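Local coordinates for protein multi-copper Oxidase CueO (Ochrobactrum, PDB 6EVG) that oxidises lignin model compounds and lignosulfonate as a laccase-like multi-copper oxidase, at residues V29-S34 / V68-G73; V37-Q42 / A57-A62; T77-N82 / A114-V119; N128-H133 / G148-T153. All coordinates share one frame; numbering follows the deposited sequence.

In the fold
All four contacts belong to the first of the cupredoxin-type domains that build a multi-copper oxidase. Interactions 1 and 4 lie in its five-stranded sheet, where strands 67-71 and 148-153 are neighbours. Interactions 2 and 3 lie in its four-stranded sheet, where strands 36-46 and 75-82 adjoin. Along the chain, interaction 2 is nested inside the loop closed by interaction 1; interactions 3 and 4 follow in turn. Their centres are about 12 Å apart for interactions 2 and 3 and about 17 Å for interactions 1 and 2. Val-37, Leu-39, Ile-59, Val-68, Leu-78, Phe-130 and Met-150 pack between the sheets, so the four contacts together hold one beta sandwich.

Interaction 1: V29-S34 / V68-G73; sequences VEPDAS and VRLKNG
Val-29 and Val-68 form a parallel beta bridge at the edge of the five-stranded sheet of the first cupredoxin-type domain. The short strand 28-29 is the outermost strand here, and a salt bridge just beyond it ties the chain to strand 67-71. Val-29 O accepts a hydrogen bond of 2.9 Å from Arg-69 N. The same oxygen also receives a CA-H...O contact from Val-68 CA at 3.2 Å. Next along the chain, the side chains of Glu-30 and Arg-69 run side by side and point the same way. The Arg-69 chain bends at chi3 (71°), which turns NE to the Glu-30 side. NH2 then bonds Glu-30 OE2 at 3.1 Å, while NE adds a weak bond to that oxygen at 3.4 Å. OE2 sits at the edge of the guanidinium, close to its plane, but is itself met from above the carboxylate plane. Pro-31 continues the contact: its CG lies 3.9 Å from Leu-70 CD2, and Val-37 and Val-76 of the facing sheet also touch its ring. A leucine in place of Arg-69 would probably leave the Glu-30 carboxylate without its cationic mate and free to turn. Glu-30 is exposed, so solvent is likely to weaken the charge attraction, whereas the main-chain bond does not depend on either charge.

Interaction 2: V37-Q42 / A57-A62; sequences VKLKVQ and AGINGA
Asn-60 grips the backbone of strand 36-46 with both ends of its amide. ND2 donates to Lys-38 O at 3.0 Å, almost straight at 172° and in the plane of both the amide and the carbonyl. OD1 accepts from Lys-40 N at 2.8 Å. The first torsion, with CG anti to the carbonyl carbon of Asn-60 (chi1 -61°), turns CG back toward strand 36-46. There OD1 and ND2 do what a main-chain C=O and a later N-H would do if the pairing ran on. The main chain of Asn-60 joins in, with its N donating to Lys-40 O at 2.8 Å. That oxygen has a second donor, Gln-42 NE2, at 3.2 Å. The two donors reach it from opposite faces of its carbonyl plane. Gln-42 CG takes the crowded position between the backbone N and the carbonyl carbon, and it packs on Gly-61 O at 3.2 Å. Further out, Gln-42 and Gly-58 form an antiparallel hydrogen-bonded pair, and Val-41 faces Ile-59 in a non-hydrogen-bonded pair. On the apolar side, Ile-59 CG2 meets Leu-39 CB at 3.9 Å. Both side chains also touch Phe-130 of the other sheet, in the sandwich core. This is the beta hairpin of strands 36-46 and 54-59, and strand 75-82 flanks strand 36-46 on its other edge. On the strand, Gly-58 leaves room for the turning chain: a CB there would clash with Gly-61 O. The amide of Asn-60 thus satisfies two strand backbone groups just where the partner strand turns away.

Interaction 3: T77-N82 / A114-V119; sequences TLSVEN and AWKPEV
Val-80 lies alongside Trp-115, both pointing the same way, and its CG2 sits 3.8 Å from Trp-115 CE3. The methyl approaches the indole obliquely. One face of that ring is covered by Pro-117, whose CD lies 3.5 Å above the plane and over its centre. Trp-115 CG is anti to the backbone N (chi1 173°), which sets it on the Pro-117 side. Trp-92 of the other sheet also meets the indole, with the ring planes about 10° apart, and it touches Leu-78 and Val-80 too. The backbones pair as an antiparallel ladder. Val-80 N donates to Trp-115 O at 2.8 Å, and Trp-115 N returns a bond to Val-80 O. Strand 114-120 is the outermost strand of the four-stranded sheet in this cupredoxin-type domain, and it is interrupted at Lys-116 and Pro-117. Leu-78 N still bonds Pro-117 O at 2.9 Å, but the proline has no N-H to give back. Leu-78 O instead meets Pro-117 CD at 3.2 Å and a CA-H...O contact from Lys-116 CA. On the outer face, the extended Lys-116 chain passes Ser-79, with CE 3.6 Å from Ser-79 OG. Thr-77 is set between its neighbours: CG2 crosses Lys-116 CB at 4.0 Å, while OG1 lies beside Glu-118 CG. An alanine in place of Thr-77 would probably open a gap beside Lys-116 CB and leave Glu-118 CG without the OG1 beside it. On the inner face, Leu-78 CD1 packs against Val-119 CG2.

Interaction 4: N128-H133 / G148-T153; sequences NWFHPH and GLMVVT
Asn-128 N donates to Met-150 O at 2.8 Å, the shortest hydrogen bond between these strands. It opens an antiparallel ladder inside the five-stranded sheet of the cupredoxin-type domain. Met-150 N answers to Asn-128 O. Phe-130 N bonds Gly-148 O and Gly-148 N bonds Phe-130 O, each at 2.9 Å. The Asn-128 amide is held from outside: ND2 donates to Ser-126 OG and OD1 accepts from Arg-269 NH2. On the opposite face of the sheet, Trp-129 CB meets Leu-149 CD2 at 4.0 Å. Beyond the ladder the chain enters a His-Pro-His sequence. His-131 meets His-93 and His-491 there, and His-133 meets His-439 and His-489, an arrangement consistent with the trinuclear copper centre of this family. Phe-130 has its CG between the backbone N and the carbonyl carbon (chi1 50°), and its ring lies across the partner strand. Met-150 CE approaches Phe-130 CD2 at 3.9 Å, the two side chains crossing at about a right angle. A CB on Gly-148 would clash with the ring. Gly-148 CA instead makes a CH-pi contact over the Phe-130 face, 3.8 Å from the ring centroid and 19° off its normal.

Interaction 1: V29-S34 / V68-G73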
loop_
_atom_site.group_PDB
_atom_site.type_symbol
_atom_site.label_atom_id
_atom_site.label_comp_id
_atom_site.label_asym_id
_atom_site.label_seq_id
_atom_site.Cartn_x
_atom_site.Cartn_y
_atom_site.Cartn_z
ATOM N N VAL A 29 -18.227 2.647 -1.355
ATOM C CA VAL A 29 -19.040 1.454 -1.612
ATOM C C VAL A 29 -19.144 0.668 -0.324
ATOM O O VAL A 29 -18.121 0.361 0.318
ATOM C CB VAL A 29 -18.448 0.611 -2.749
ATOM C CG1 VAL A 29 -19.208 -0.705 -2.894
ATOM C CG2 VAL A 29 -18.455 1.388 -4.049
ATOM N N GLU A 30 -20.368 0.317 0.048
ATOM C CA GLU A 30 -20.649 -0.538 1.200
ATOM C C GLU A 30 -21.433 -1.759 0.733
ATOM O O GLU A 30 -22.050 -1.726 -0.337
ATOM C CB GLU A 30 -21.438 0.244 2.268
ATOM C CG GLU A 30 -20.611 1.396 2.814
ATOM C CD GLU A 30 -21.394 2.340 3.689
ATOM O OE1 GLU A 30 -22.361 2.989 3.201
ATOM O OE2 GLU A 30 -21.106 2.458 4.907
ATOM N N PRO A 31 -21.426 -2.857 1.490
ATOM C CA PRO A 31 -22.187 -4.046 1.060
ATOM C C PRO A 31 -23.657 -3.695 0.837
ATOM O O PRO A 31 -24.267 -2.941 1.600
ATOM C CB PRO A 31 -21.996 -5.002 2.214
ATOM C CG PRO A 31 -20.640 -4.587 2.845
ATOM C CD PRO A 31 -20.690 -3.087 2.751
ATOM N N ASP A 32 -24.228 -4.301 -0.208
ATOM C CA ASP A 32 -25.631 -4.063 -0.584
ATOM C C ASP A 32 -26.552 -4.902 0.280
ATOM O O ASP A 32 -26.138 -5.520 1.266
ATOM C CB ASP A 32 -25.793 -4.273 -2.077
ATOM C CG ASP A 32 -25.674 -5.731 -2.521
ATOM O OD1 ASP A 32 -25.698 -6.644 -1.675
ATOM O OD2 ASP A 32 -25.604 -5.945 -3.784
ATOM N N ALA A 33 -27.849 -4.900 -0.070
ATOM C CA ALA A 33 -28.840 -5.618 0.710
ATOM C C ALA A 33 -28.594 -7.095 0.800
ATOM O O ALA A 33 -29.103 -7.743 1.705
ATOM C CB ALA A 33 -30.247 -5.361 0.194
ATOM N N SER A 34 -27.835 -7.645 -0.140
ATOM C CA SER A 34 -27.438 -9.055 -0.120
ATOM C C SER A 34 -26.044 -9.304 0.441
ATOM O O SER A 34 -25.532 -10.442 0.375
ATOM C CB SER A 34 -27.544 -9.639 -1.555
ATOM O OG SER A 34 -28.856 -9.590 -2.080
ATOM N N VAL A 68 -14.003 0.839 -0.421
ATOM C CA VAL A 68 -14.936 -0.130 0.152
ATOM C C VAL A 68 -14.858 -0.010 1.668
ATOM O O VAL A 68 -13.794 -0.130 2.254
ATOM C CB VAL A 68 -14.588 -1.558 -0.295
ATOM C CG1 VAL A 68 -15.551 -2.562 0.330
ATOM C CG2 VAL A 68 -14.571 -1.660 -1.795
ATOM N N ARG A 69 -15.999 0.290 2.327
ATOM C CA ARG A 69 -16.030 0.407 3.784
ATOM C C ARG A 69 -16.762 -0.786 4.384
ATOM O O ARG A 69 -17.928 -1.044 4.007
ATOM C CB ARG A 69 -16.682 1.706 4.183
ATOM C CG ARG A 69 -16.601 1.940 5.683
ATOM C CD ARG A 69 -16.733 3.422 6.032
ATOM N NE ARG A 69 -18.063 3.775 5.792
ATOM C CZ ARG A 69 -18.563 5.047 5.741
ATOM N NH1 ARG A 69 -17.806 6.138 5.889
ATOM N NH2 ARG A 69 -19.862 5.212 5.588
ATOM N N LEU A 70 -16.068 -1.542 5.206
ATOM C CA LEU A 70 -16.540 -2.745 5.840
ATOM C C LEU A 70 -16.547 -2.597 7.337
ATOM O O LEU A 70 -15.638 -2.023 7.929
ATOM C CB LEU A 70 -15.616 -3.888 5.475
ATOM C CG LEU A 70 -15.471 -4.173 3.969
ATOM C CD1 LEU A 70 -14.481 -5.293 3.756
ATOM C CD2 LEU A 70 -16.772 -4.437 3.288
ATOM N N LYS A 71 -17.570 -3.153 7.979
ATOM C CA LYS A 71 -17.707 -3.129 9.429
ATOM C C LYS A 71 -17.077 -4.364 10.039
ATOM O O LYS A 71 -17.332 -5.483 9.581
ATOM C CB LYS A 71 -19.138 -3.035 9.834
ATOM C CG LYS A 71 -19.800 -1.753 9.409
ATOM C CD LYS A 71 -21.235 -1.645 9.847
ATOM C CE LYS A 71 -22.126 -2.551 9.072
ATOM N NZ LYS A 71 -23.544 -2.044 9.149
ATOM N N ASN A 72 -16.273 -4.196 11.099
ATOM C CA ASN A 72 -15.786 -5.328 11.820
ATOM C C ASN A 72 -16.986 -6.168 12.248
ATOM O O ASN A 72 -18.036 -5.640 12.668
ATOM C CB ASN A 72 -14.981 -4.884 13.043
ATOM C CG ASN A 72 -14.123 -5.973 13.586
ATOM O OD1 ASN A 72 -13.552 -6.775 12.851
ATOM N ND2 ASN A 72 -14.076 -6.028 14.929
ATOM N N GLY A 73 -16.824 -7.480 12.123
ATOM C CA GLY A 73 -17.866 -8.396 12.453
ATOM C C GLY A 73 -18.853 -8.742 11.320
ATOM O O GLY A 73 -19.655 -9.667 11.484
#

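Interaction 2: V37-Q42 / A57-A62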
loop_
_atom_site.group_PDB
_atom_site.type_symbol
_atom_site.label_atom_id
_atom_site.label_comp_id
_atom_site.label_asym_id
_atom_site.label_seq_id
_atom_site.Cartn_x
_atom_site.Cartn_y
_atom_site.Cartn_z
ATOM N N VAL A 37 -20.369 -6.721 -2.410
ATOM C CA VAL A 37 -19.614 -5.607 -2.985
ATOM C C VAL A 37 -19.142 -6.045 -4.362
ATOM O O VAL A 37 -18.359 -6.993 -4.457
ATOM C CB VAL A 37 -18.439 -5.234 -2.078
ATOM C CG1 VAL A 37 -17.524 -4.198 -2.767
ATOM C CG2 VAL A 37 -18.916 -4.678 -0.749
ATOM N N LYS A 38 -19.561 -5.334 -5.403
ATOM C CA LYS A 38 -19.207 -5.693 -6.769
ATOM C C LYS A 38 -18.023 -4.873 -7.283
ATOM O O LYS A 38 -18.031 -3.630 -7.209
ATOM C CB LYS A 38 -20.427 -5.484 -7.665
ATOM C CG LYS A 38 -21.597 -6.395 -7.378
ATOM C CD LYS A 38 -22.842 -6.177 -8.254
ATOM C CE LYS A 38 -23.981 -7.023 -7.742
ATOM N NZ LYS A 38 -25.143 -6.840 -8.631
ATOM N N LEU A 39 -16.989 -5.584 -7.769
ATOM C CA LEU A 39 -15.733 -4.962 -8.231
ATOM C C LEU A 39 -15.395 -5.510 -9.597
ATOM O O LEU A 39 -15.065 -6.669 -9.744
ATOM C CB LEU A 39 -14.601 -5.311 -7.266
ATOM C CG LEU A 39 -14.831 -4.893 -5.806
ATOM C CD1 LEU A 39 -13.751 -5.540 -4.907
ATOM C CD2 LEU A 39 -14.787 -3.367 -5.661
ATOM N N LYS A 40 -15.432 -4.682 -10.634
ATOM C CA LYS A 40 -15.208 -5.108 -12.001
ATOM C C LYS A 40 -13.902 -4.487 -12.497
ATOM O O LYS A 40 -13.792 -3.261 -12.635
ATOM C CB LYS A 40 -16.371 -4.723 -12.905
ATOM C CG LYS A 40 -16.144 -5.207 -14.362
ATOM C CD LYS A 40 -17.255 -4.796 -15.288
ATOM C CE LYS A 40 -16.950 -5.147 -16.747
ATOM N NZ LYS A 40 -18.168 -4.808 -17.534
ATOM N N VAL A 41 -12.934 -5.343 -12.790
ATOM C CA VAL A 41 -11.627 -4.906 -13.312
ATOM C C VAL A 41 -11.773 -4.724 -14.819
ATOM O O VAL A 41 -12.306 -5.615 -15.517
ATOM C CB VAL A 41 -10.533 -5.934 -12.949
ATOM C CG1 VAL A 41 -9.206 -5.422 -13.429
ATOM C CG2 VAL A 41 -10.543 -6.223 -11.440
ATOM N N GLN A 42 -11.285 -3.606 -15.351
ATOM C CA GLN A 42 -11.540 -3.252 -16.716
ATOM C C GLN A 42 -10.482 -2.314 -17.267
ATOM O O GLN A 42 -9.912 -1.529 -16.523
ATOM C CB GLN A 42 -12.918 -2.582 -16.843
ATOM C CG GLN A 42 -13.028 -1.325 -15.973
ATOM C CD GLN A 42 -14.474 -0.876 -15.781
ATOM O OE1 GLN A 42 -14.918 0.042 -16.472
ATOM N NE2 GLN A 42 -15.195 -1.465 -14.836
ATOM N N ALA A 57 -6.292 1.099 -16.775
ATOM C CA ALA A 57 -7.210 0.080 -16.282
ATOM C C ALA A 57 -7.551 0.428 -14.861
ATOM O O ALA A 57 -6.756 1.046 -14.158
ATOM C CB ALA A 57 -6.601 -1.319 -16.378
ATOM N N GLY A 58 -8.731 0.007 -14.416
ATOM C CA GLY A 58 -9.192 0.295 -13.087
ATOM C C GLY A 58 -10.244 -0.652 -12.626
ATOM O O GLY A 58 -10.495 -1.687 -13.247
ATOM N N ILE A 59 -10.881 -0.286 -11.509
ATOM C CA ILE A 59 -11.913 -1.085 -10.871
ATOM C C ILE A 59 -13.171 -0.237 -10.834
ATOM O O ILE A 59 -13.176 0.881 -10.276
ATOM C CB ILE A 59 -11.505 -1.550 -9.456
ATOM C CG1 ILE A 59 -10.146 -2.268 -9.506
ATOM C CG2 ILE A 59 -12.604 -2.398 -8.860
ATOM C CD1 ILE A 59 -9.622 -2.726 -8.187
ATOM N N ASN A 60 -14.253 -0.729 -11.459
ATOM C CA ASN A 60 -15.485 0.043 -11.558
ATOM C C ASN A 60 -15.248 1.396 -12.257
ATOM O O ASN A 60 -15.954 2.388 -11.991
ATOM C CB ASN A 60 -16.188 0.230 -10.242
ATOM C CG ASN A 60 -16.604 -1.063 -9.601
ATOM O OD1 ASN A 60 -16.595 -2.138 -10.235
ATOM N ND2 ASN A 60 -17.020 -1.012 -8.348
ATOM N N GLY A 61 -14.331 1.423 -13.180
ATOM C CA GLY A 61 -13.930 2.592 -13.918
ATOM C C GLY A 61 -12.568 2.379 -14.495
ATOM O O GLY A 61 -11.991 1.302 -14.392
ATOM N N ALA A 62 -12.047 3.430 -15.174
ATOM C CA ALA A 62 -10.858 3.286 -15.987
ATOM C C ALA A 62 -9.543 3.443 -15.271
ATOM O O ALA A 62 -8.478 3.175 -15.833
ATOM C CB ALA A 62 -10.912 4.287 -17.126
#

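Interaction 3: T77-N82 / A114-V119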
loop_
_atom_site.group_PDB
_atom_site.type_symbol
_atom_site.label_atom_id
_atom_site.label_comp_id
_atom_site.label_asym_id
_atom_site.label_seq_id
_atom_site.Cartn_x
_atom_site.Cartn_y
_atom_site.Cartn_z
ATOM N N THR A 77 -19.580 -10.623 0.628
ATOM C CA THR A 77 -19.137 -11.264 -0.599
ATOM C C THR A 77 -18.389 -10.219 -1.435
ATOM O O THR A 77 -19.003 -9.209 -1.836
ATOM C CB THR A 77 -20.268 -11.845 -1.385
ATOM O OG1 THR A 77 -20.928 -12.835 -0.582
ATOM C CG2 THR A 77 -19.771 -12.485 -2.682
ATOM N N LEU A 78 -17.101 -10.445 -1.680
ATOM C CA LEU A 78 -16.302 -9.568 -2.548
ATOM C C LEU A 78 -16.370 -10.156 -3.947
ATOM O O LEU A 78 -15.654 -11.093 -4.277
ATOM C CB LEU A 78 -14.869 -9.462 -2.019
ATOM C CG LEU A 78 -14.736 -8.832 -0.630
ATOM C CD1 LEU A 78 -13.327 -8.947 -0.093
ATOM C CD2 LEU A 78 -15.185 -7.374 -0.608
ATOM N N SER A 79 -17.318 -9.639 -4.733
ATOM C CA SER A 79 -17.645 -10.188 -6.040
ATOM C C SER A 79 -16.794 -9.523 -7.086
ATOM O O SER A 79 -17.095 -8.384 -7.509
ATOM C CB SER A 79 -19.110 -10.000 -6.350
ATOM O OG SER A 79 -19.443 -10.534 -7.588
ATOM N N VAL A 80 -15.725 -10.195 -7.548
ATOM C CA VAL A 80 -14.747 -9.639 -8.466
ATOM C C VAL A 80 -15.021 -10.174 -9.865
ATOM O O VAL A 80 -15.050 -11.385 -10.090
ATOM C CB VAL A 80 -13.321 -9.978 -8.052
ATOM C CG1 VAL A 80 -12.310 -9.307 -8.988
ATOM C CG2 VAL A 80 -13.059 -9.567 -6.592
ATOM N N GLU A 81 -15.222 -9.325 -10.830
ATOM C CA GLU A 81 -15.381 -9.715 -12.233
ATOM C C GLU A 81 -14.182 -9.227 -13.031
ATOM O O GLU A 81 -13.805 -8.049 -12.924
ATOM C CB GLU A 81 -16.631 -9.086 -12.797
ATOM C CG GLU A 81 -16.884 -9.343 -14.233
ATOM C CD GLU A 81 -18.195 -8.799 -14.780
ATOM O OE1 GLU A 81 -19.066 -8.352 -14.039
ATOM O OE2 GLU A 81 -18.376 -8.852 -16.002
ATOM N N ASN A 82 -13.590 -10.120 -13.817
ATOM C CA ASN A 82 -12.506 -9.755 -14.711
ATOM C C ASN A 82 -13.041 -9.410 -16.056
ATOM O O ASN A 82 -13.380 -10.284 -16.855
ATOM C CB ASN A 82 -11.480 -10.875 -14.804
ATOM C CG ASN A 82 -10.312 -10.506 -15.677
ATOM O OD1 ASN A 82 -10.227 -9.353 -16.148
ATOM N ND2 ASN A 82 -9.365 -11.410 -15.887
ATOM N N ALA A 114 -15.346 -14.607 -13.079
ATOM C CA ALA A 114 -15.598 -13.970 -11.797
ATOM C C ALA A 114 -15.041 -14.812 -10.660
ATOM O O ALA A 114 -14.831 -16.038 -10.776
ATOM C CB ALA A 114 -17.087 -13.713 -11.594
ATOM N N TRP A 115 -14.849 -14.183 -9.524
ATOM C CA TRP A 115 -14.315 -14.798 -8.283
ATOM C C TRP A 115 -15.033 -14.102 -7.151
ATOM O O TRP A 115 -14.985 -12.858 -7.073
ATOM C CB TRP A 115 -12.800 -14.532 -8.226
ATOM C CG TRP A 115 -12.094 -14.930 -6.968
ATOM C CD1 TRP A 115 -12.028 -16.139 -6.430
ATOM C CD2 TRP A 115 -11.237 -14.071 -6.152
ATOM N NE1 TRP A 115 -11.207 -16.094 -5.271
ATOM C CE2 TRP A 115 -10.690 -14.835 -5.126
ATOM C CE3 TRP A 115 -10.931 -12.706 -6.200
ATOM C CZ2 TRP A 115 -9.802 -14.264 -4.150
ATOM C CZ3 TRP A 115 -10.080 -12.149 -5.259
ATOM C CH2 TRP A 115 -9.525 -12.921 -4.281
ATOM N N LYS A 116 -15.692 -14.869 -6.283
ATOM C CA LYS A 116 -16.598 -14.276 -5.302
ATOM C C LYS A 116 -16.346 -14.793 -3.889
ATOM O O LYS A 116 -17.213 -15.458 -3.255
ATOM C CB LYS A 116 -18.041 -14.539 -5.709
ATOM C CG LYS A 116 -18.381 -14.074 -7.103
ATOM C CD LYS A 116 -19.827 -14.263 -7.484
ATOM C CE LYS A 116 -20.123 -13.787 -8.891
ATOM N NZ LYS A 116 -21.568 -13.830 -9.231
ATOM N N PRO A 117 -15.141 -14.592 -3.351
ATOM C CA PRO A 117 -14.852 -15.023 -1.986
ATOM C C PRO A 117 -15.774 -14.344 -0.956
ATOM O O PRO A 117 -16.097 -13.148 -1.091
ATOM C CB PRO A 117 -13.398 -14.605 -1.779
ATOM C CG PRO A 117 -13.227 -13.460 -2.720
ATOM C CD PRO A 117 -14.023 -13.821 -3.945
ATOM N N GLU A 118 -16.151 -15.104 0.050
ATOM C CA GLU A 118 -16.989 -14.623 1.128
ATOM C C GLU A 118 -16.160 -14.491 2.394
ATOM O O GLU A 118 -15.604 -15.474 2.876
ATOM C CB GLU A 118 -18.137 -15.602 1.355
ATOM C CG GLU A 118 -19.015 -15.745 0.121
ATOM C CD GLU A 118 -20.104 -16.781 0.229
ATOM O OE1 GLU A 118 -20.311 -17.368 1.317
ATOM O OE2 GLU A 118 -20.814 -16.938 -0.811
ATOM N N VAL A 119 -16.059 -13.282 2.898
ATOM C CA VAL A 119 -15.170 -12.939 4.033
ATOM C C VAL A 119 -15.955 -12.526 5.234
ATOM O O VAL A 119 -16.851 -11.700 5.146
ATOM C CB VAL A 119 -14.179 -11.807 3.623
ATOM C CG1 VAL A 119 -13.375 -11.353 4.802
ATOM C CG2 VAL A 119 -13.359 -12.222 2.408
#

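Interaction 4: N128-H133 / G148-T153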
loop_
_atom_site.group_PDB
_atom_site.type_symbol
_atom_site.label_atom_id
_atom_site.label_comp_id
_atom_site.label_asym_id
_atom_site.label_seq_id
_atom_site.Cartn_x
_atom_site.Cartn_y
_atom_site.Cartn_z
ATOM N N ASN A 128 -6.807 -0.156 4.545
ATOM C CA ASN A 128 -6.232 -1.221 3.706
ATOM C C ASN A 128 -6.471 -0.920 2.252
ATOM O O ASN A 128 -7.086 0.114 1.899
ATOM C CB ASN A 128 -6.776 -2.575 4.163
ATOM C CG ASN A 128 -6.637 -2.714 5.671
ATOM O OD1 ASN A 128 -5.508 -2.713 6.172
ATOM N ND2 ASN A 128 -7.750 -2.829 6.352
ATOM N N TRP A 129 -6.050 -1.810 1.360
ATOM C CA TRP A 129 -6.228 -1.573 -0.071
ATOM C C TRP A 129 -6.190 -2.893 -0.817
ATOM O O TRP A 129 -6.030 -3.950 -0.221
ATOM C CB TRP A 129 -5.249 -0.532 -0.619
ATOM C CG TRP A 129 -3.816 -0.956 -0.672
ATOM C CD1 TRP A 129 -2.993 -1.349 0.337
ATOM C CD2 TRP A 129 -2.993 -0.878 -1.841
ATOM N NE1 TRP A 129 -1.714 -1.538 -0.146
ATOM C CE2 TRP A 129 -1.703 -1.273 -1.494
ATOM C CE3 TRP A 129 -3.243 -0.522 -3.176
ATOM C CZ2 TRP A 129 -0.648 -1.283 -2.425
ATOM C CZ3 TRP A 129 -2.233 -0.531 -4.095
ATOM C CH2 TRP A 129 -0.915 -0.905 -3.709
ATOM N N PHE A 130 -6.333 -2.824 -2.144
ATOM C CA PHE A 130 -6.297 -4.044 -2.944
ATOM C C PHE A 130 -5.840 -3.735 -4.329
ATOM O O PHE A 130 -6.047 -2.617 -4.847
ATOM C CB PHE A 130 -7.666 -4.792 -2.917
ATOM C CG PHE A 130 -8.859 -3.976 -3.213
ATOM C CD1 PHE A 130 -9.372 -3.856 -4.494
ATOM C CD2 PHE A 130 -9.586 -3.355 -2.196
ATOM C CE1 PHE A 130 -10.542 -3.142 -4.745
ATOM C CE2 PHE A 130 -10.745 -2.603 -2.451
ATOM C CZ PHE A 130 -11.203 -2.519 -3.715
ATOM N N HIS A 131 -5.209 -4.722 -4.968
ATOM C CA HIS A 131 -4.513 -4.493 -6.236
ATOM C C HIS A 131 -4.087 -5.860 -6.766
ATOM O O HIS A 131 -4.088 -6.838 -6.022
ATOM C CB HIS A 131 -3.298 -3.591 -5.997
ATOM C CG HIS A 131 -2.347 -4.157 -4.990
ATOM N ND1 HIS A 131 -1.425 -5.141 -5.298
ATOM C CD2 HIS A 131 -2.255 -3.969 -3.667
ATOM C CE1 HIS A 131 -0.773 -5.456 -4.183
ATOM N NE2 HIS A 131 -1.232 -4.727 -3.182
ATOM N N PRO A 132 -3.673 -5.926 -8.025
ATOM C CA PRO A 132 -3.271 -7.250 -8.589
ATOM C C PRO A 132 -2.016 -7.752 -7.923
ATOM O O PRO A 132 -1.151 -6.996 -7.457
ATOM C CB PRO A 132 -3.008 -6.954 -10.061
ATOM C CG PRO A 132 -3.840 -5.715 -10.338
ATOM C CD PRO A 132 -3.703 -4.925 -9.077
ATOM N N HIS A 133 -1.877 -9.065 -7.904
ATOM C CA HIS A 133 -0.670 -9.717 -7.410
ATOM C C HIS A 133 -0.479 -10.942 -8.300
ATOM O O HIS A 133 -1.218 -11.931 -8.213
ATOM C CB HIS A 133 -0.755 -10.093 -5.928
ATOM C CG HIS A 133 0.556 -10.594 -5.421
ATOM N ND1 HIS A 133 1.651 -9.766 -5.278
ATOM C CD2 HIS A 133 0.970 -11.838 -5.107
ATOM C CE1 HIS A 133 2.678 -10.503 -4.882
ATOM N NE2 HIS A 133 2.295 -11.774 -4.788
ATOM N N GLY A 148 -7.900 -0.436 -5.482
ATOM C CA GLY A 148 -8.973 0.219 -4.718
ATOM C C GLY A 148 -8.571 0.258 -3.244
ATOM O O GLY A 148 -7.536 -0.249 -2.875
ATOM N N LEU A 149 -9.431 0.892 -2.459
ATOM C CA LEU A 149 -9.176 1.122 -1.040
ATOM C C LEU A 149 -10.180 0.348 -0.210
ATOM O O LEU A 149 -11.293 0.096 -0.657
ATOM C CB LEU A 149 -9.234 2.624 -0.719
ATOM C CG LEU A 149 -8.319 3.487 -1.545
ATOM C CD1 LEU A 149 -8.503 4.959 -1.187
ATOM C CD2 LEU A 149 -6.852 3.082 -1.399
ATOM N N MET A 150 -9.798 -0.023 1.017
ATOM C CA MET A 150 -10.658 -0.850 1.866
ATOM C C MET A 150 -10.506 -0.500 3.314
ATOM O O MET A 150 -9.466 -0.845 3.897
ATOM C CB MET A 150 -10.352 -2.343 1.596
ATOM C CG MET A 150 -11.262 -3.282 2.352
ATOM S SD MET A 150 -11.113 -5.017 1.799
ATOM C CE MET A 150 -12.030 -5.008 0.288
ATOM N N VAL A 151 -11.468 0.204 3.880
ATOM C CA VAL A 151 -11.468 0.561 5.280
ATOM C C VAL A 151 -12.245 -0.460 6.086
ATOM O O VAL A 151 -13.381 -0.800 5.722
ATOM C CB VAL A 151 -12.061 1.984 5.474
ATOM C CG1 VAL A 151 -12.330 2.259 6.947
ATOM C CG2 VAL A 151 -11.146 3.025 4.872
ATOM N N VAL A 152 -11.640 -0.953 7.172
ATOM C CA VAL A 152 -12.357 -1.704 8.193
ATOM C C VAL A 152 -12.615 -0.736 9.342
ATOM O O VAL A 152 -11.668 -0.154 9.871
ATOM C CB VAL A 152 -11.571 -2.935 8.692
ATOM C CG1 VAL A 152 -12.291 -3.575 9.868
ATOM C CG2 VAL A 152 -11.416 -3.933 7.545
ATOM N N THR A 153 -13.857 -0.571 9.723
ATOM C CA THR A 153 -14.277 0.290 10.830
ATOM C C THR A 153 -14.945 -0.524 11.906
ATOM O O THR A 153 -15.668 -1.464 11.612
ATOM C CB THR A 153 -15.152 1.426 10.364
ATOM O OG1 THR A 153 -15.382 2.283 11.495
ATOM C CG2 THR A 153 -16.424 0.976 9.730
#